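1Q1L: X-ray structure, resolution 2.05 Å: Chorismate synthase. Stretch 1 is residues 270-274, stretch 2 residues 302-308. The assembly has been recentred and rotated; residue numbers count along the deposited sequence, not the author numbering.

Stretch 1 (270-274) EIGLG
Stretch 2 (302-308) NNLGGTE

Two turns of one chain pack against each other through backbone, and the side chains fit around that contact. Stretch 1 leaves a strand at Ile-271 (phi/psi -104/115) and enters a type II' beta turn from Ile-271 to Gly-274, with Gly-272 at 74/-138 and Leu-273 at -60/-38. Stretch 2 makes a type I turn from Asn-302 to Gly-305, with Asn-303 at -73/-18 and Leu-304 at -82/-11, then enters a strand at Thr-307. The register is set by the CA atoms of Gly-272 and Gly-305, 3.5 Å apart, and those of Leu-273 and Asn-303, 5.1 Å apart. The contact buries 252 Å², both sides summed.

The one direct hydrogen bond across the stretches runs from Leu-273 N to Asn-303 O, 2.8 Å with an essentially linear angle of 179°. The same carbonyl receives a CA-H...O contact from Gly-272 CA (3.5 Å to Asn-303 O, 136° at H). Water 1 extends the link: it donates to Ile-271 O and to Asn-303 O and accepts from Gly-274 N, each at 2.8 Å, so it joins both ends of the stretch 1 turn to stretch 2.

Glycine is required where the backbones meet. An ideal CB on Gly-272 would lie 2.4 Å from Asn-303 O and 2.5 Å from Gly-305 N; one on Gly-305 would lie 2.4 Å from Gly-272 N. Both residues also have positive phi. Gly-274, at 69/-128, faces a different obstacle, since its ideal CB would fall 2.1 Å from Glu-270 OE1.

Ile-271 points its CA-to-CB bond sideways. The chi1 of -61° (m) sets Ile-271 CG2 3.3 Å from Leu-304 O and 3.9 Å from Thr-307 OG1, so a buried methyl packs over the turn; chi2, -64° (m), places only CD1. Thr-307 (chi1 90°, p) directs its CB toward stretch 1. The CA-to-CB bond of Leu-273 also points toward stretch 2; its chi1 of -141° lies between wells, with chi2 54° (p), and its CD2 comes 3.9 Å from Asn-303 OD1. Asn-303 (chi1 -61°, m; chi2 -56°) has the largest covered area, 60 Å², and its ND2 is hydrogen-bonded elsewhere in the structure. The CA-to-CB bond of Leu-304 (m, t) points away, and its closest contacts are made by backbone atoms.

Asn-302, chi1 -166° (t) and chi2 29°, braces its own turn: OD1 accepts from Gly-306 N at 2.9 Å (139°), while its carbonyl O accepts from Gly-305 N at 3.3 Å. Gly-306, at 80/6, would jam a CB against the preceding carbonyl.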

ATOM      1  N   GLU A 270     -22.562 -10.810   6.204  1.00 27.40           N
ATOM      2  CA  GLU A 270     -22.453 -12.258   6.123  1.00 30.59           C
ATOM      3  C   GLU A 270     -22.174 -12.649   4.689  1.00 29.21           C
ATOM      4  O   GLU A 270     -22.680 -12.016   3.765  1.00 27.62           O
ATOM      5  CB  GLU A 270     -23.764 -12.935   6.537  1.00 31.06           C
ATOM      6  CG  GLU A 270     -24.184 -12.736   7.971  1.00 35.39           C
ATOM      7  CD  GLU A 270     -25.531 -13.384   8.259  1.00 40.32           C
ATOM      8  OE1 GLU A 270     -25.560 -14.368   9.020  1.00 42.05           O
ATOM      9  OE2 GLU A 270     -26.558 -12.917   7.718  1.00 39.48           O
ATOM     10  N   ILE A 271     -21.361 -13.680   4.503  1.00 29.04           N
ATOM     11  CA  ILE A 271     -21.095 -14.184   3.164  1.00 27.81           C
ATOM     12  C   ILE A 271     -21.936 -15.459   3.101  1.00 28.88           C
ATOM     13  O   ILE A 271     -21.693 -16.410   3.843  1.00 28.69           O
ATOM     14  CB  ILE A 271     -19.611 -14.549   2.951  1.00 26.45           C
ATOM     15  CG1 ILE A 271     -18.721 -13.313   3.149  1.00 30.44           C
ATOM     16  CG2 ILE A 271     -19.421 -15.125   1.547  1.00 22.90           C
ATOM     17  CD1 ILE A 271     -18.955 -12.198   2.147  1.00 30.62           C
ATOM     18  N   GLY A 272     -22.936 -15.477   2.234  1.00 28.63           N
ATOM     19  CA  GLY A 272     -23.778 -16.651   2.139  1.00 30.96           C
ATOM     20  C   GLY A 272     -24.706 -16.751   3.337  1.00 32.53           C
ATOM     21  O   GLY A 272     -25.256 -15.747   3.788  1.00 31.71           O
ATOM     22  N   LEU A 273     -24.864 -17.963   3.860  1.00 35.35           N
ATOM     23  CA  LEU A 273     -25.744 -18.228   4.998  1.00 38.31           C
ATOM     24  C   LEU A 273     -25.351 -17.437   6.248  1.00 38.21           C
ATOM     25  O   LEU A 273     -26.215 -16.985   6.997  1.00 41.50           O
ATOM     26  CB  LEU A 273     -25.742 -19.732   5.298  1.00 41.15           C
ATOM     27  CG  LEU A 273     -27.066 -20.393   5.691  1.00 43.15           C
ATOM     28  CD1 LEU A 273     -28.137 -20.101   4.644  1.00 41.39           C
ATOM     29  CD2 LEU A 273     -26.845 -21.896   5.830  1.00 42.92           C
ATOM     30  N   GLY A 274     -24.050 -17.283   6.477  1.00 38.19           N
ATOM     31  CA  GLY A 274     -23.573 -16.516   7.622  1.00 37.54           C
ATOM     32  C   GLY A 274     -23.794 -17.081   9.019  1.00 36.58           C
ATOM     33  O   GLY A 274     -23.425 -18.218   9.307  1.00 36.58           O
ATOM     34  N   ASN A 302     -25.539 -23.183  -2.532  1.00 33.16           N
ATOM     35  CA  ASN A 302     -24.595 -22.092  -2.331  1.00 33.56           C
ATOM     36  C   ASN A 302     -24.713 -21.408  -0.973  1.00 32.90           C
ATOM     37  O   ASN A 302     -24.886 -20.191  -0.889  1.00 34.69           O
ATOM     38  CB  ASN A 302     -24.759 -21.070  -3.465  1.00 30.16           C
ATOM     39  CG  ASN A 302     -23.612 -20.077  -3.534  1.00 29.97           C
ATOM     40  OD1 ASN A 302     -22.482 -20.386  -3.161  1.00 26.69           O
ATOM     41  ND2 ASN A 302     -23.898 -18.883  -4.037  1.00 23.80           N
ATOM     42  N   ASN A 303     -24.609 -22.202   0.087  1.00 30.96           N
ATOM     43  CA  ASN A 303     -24.689 -21.681   1.441  1.00 31.55           C
ATOM     44  C   ASN A 303     -23.424 -20.915   1.789  1.00 31.11           C
ATOM     45  O   ASN A 303     -23.414 -20.127   2.732  1.00 32.76           O
ATOM     46  CB  ASN A 303     -24.880 -22.822   2.440  1.00 32.03           C
ATOM     47  CG  ASN A 303     -26.153 -23.590   2.192  1.00 33.17           C
ATOM     48  OD1 ASN A 303     -27.238 -23.014   2.161  1.00 32.31           O
ATOM     49  ND2 ASN A 303     -26.027 -24.899   2.010  1.00 32.95           N
ATOM     50  N   LEU A 304     -22.364 -21.148   1.018  1.00 31.78           N
ATOM     51  CA  LEU A 304     -21.085 -20.474   1.241  1.00 31.93           C
ATOM     52  C   LEU A 304     -21.041 -19.077   0.627  1.00 30.88           C
ATOM     53  O   LEU A 304     -20.114 -18.309   0.882  1.00 31.84           O
ATOM     54  CB  LEU A 304     -19.943 -21.310   0.665  1.00 32.26           C
ATOM     55  CG  LEU A 304     -19.667 -22.645   1.353  1.00 34.90           C
ATOM     56  CD1 LEU A 304     -18.582 -23.391   0.605  1.00 36.14           C
ATOM     57  CD2 LEU A 304     -19.254 -22.392   2.788  1.00 35.61           C
ATOM     58  N   GLY A 305     -22.029 -18.754  -0.196  1.00 27.87           N
ATOM     59  CA  GLY A 305     -22.068 -17.442  -0.813  1.00 27.07           C
ATOM     60  C   GLY A 305     -21.005 -17.211  -1.875  1.00 26.61           C
ATOM     61  O   GLY A 305     -20.514 -16.096  -2.024  1.00 24.90           O
ATOM     62  N   GLY A 306     -20.640 -18.267  -2.596  1.00 25.51           N
ATOM     63  CA  GLY A 306     -19.661 -18.144  -3.661  1.00 26.94           C
ATOM     64  C   GLY A 306     -18.182 -18.100  -3.322  1.00 28.16           C
ATOM     65  O   GLY A 306     -17.364 -17.885  -4.220  1.00 28.23           O
ATOM     66  N   THR A 307     -17.821 -18.290  -2.053  1.00 28.38           N
ATOM     67  CA  THR A 307     -16.414 -18.277  -1.668  1.00 29.37           C
ATOM     68  C   THR A 307     -16.082 -19.465  -0.766  1.00 30.99           C
ATOM     69  O   THR A 307     -16.883 -19.859   0.082  1.00 32.80           O
ATOM     70  CB  THR A 307     -16.025 -16.965  -0.924  1.00 29.92           C
ATOM     71  OG1 THR A 307     -16.225 -17.130   0.484  1.00 32.69           O
ATOM     72  CG2 THR A 307     -16.881 -15.789  -1.412  1.00 27.57           C
ATOM     73  N   GLU A 308     -14.899 -20.032  -0.970  1.00 32.27           N
ATOM     74  CA  GLU A 308     -14.411 -21.169  -0.194  1.00 35.98           C
ATOM     75  C   GLU A 308     -12.941 -20.947   0.141  1.00 37.12           C
ATOM     76  O   GLU A 308     -12.109 -20.824  -0.760  1.00 37.06           O
ATOM     77  CB  GLU A 308     -14.509 -22.468  -1.000  1.00 38.56           C
ATOM     78  CG  GLU A 308     -15.909 -22.984  -1.272  1.00 44.53           C
ATOM     79  CD  GLU A 308     -15.899 -24.207  -2.178  1.00 47.94           C
ATOM     80  OE1 GLU A 308     -16.984 -24.769  -2.449  1.00 47.66           O
ATOM     81  OE2 GLU A 308     -14.796 -24.600  -2.627  1.00 50.13           O
TER
HETATM   82  O   HOH W   1     -22.293 -18.893   5.024  1.00 42.82           O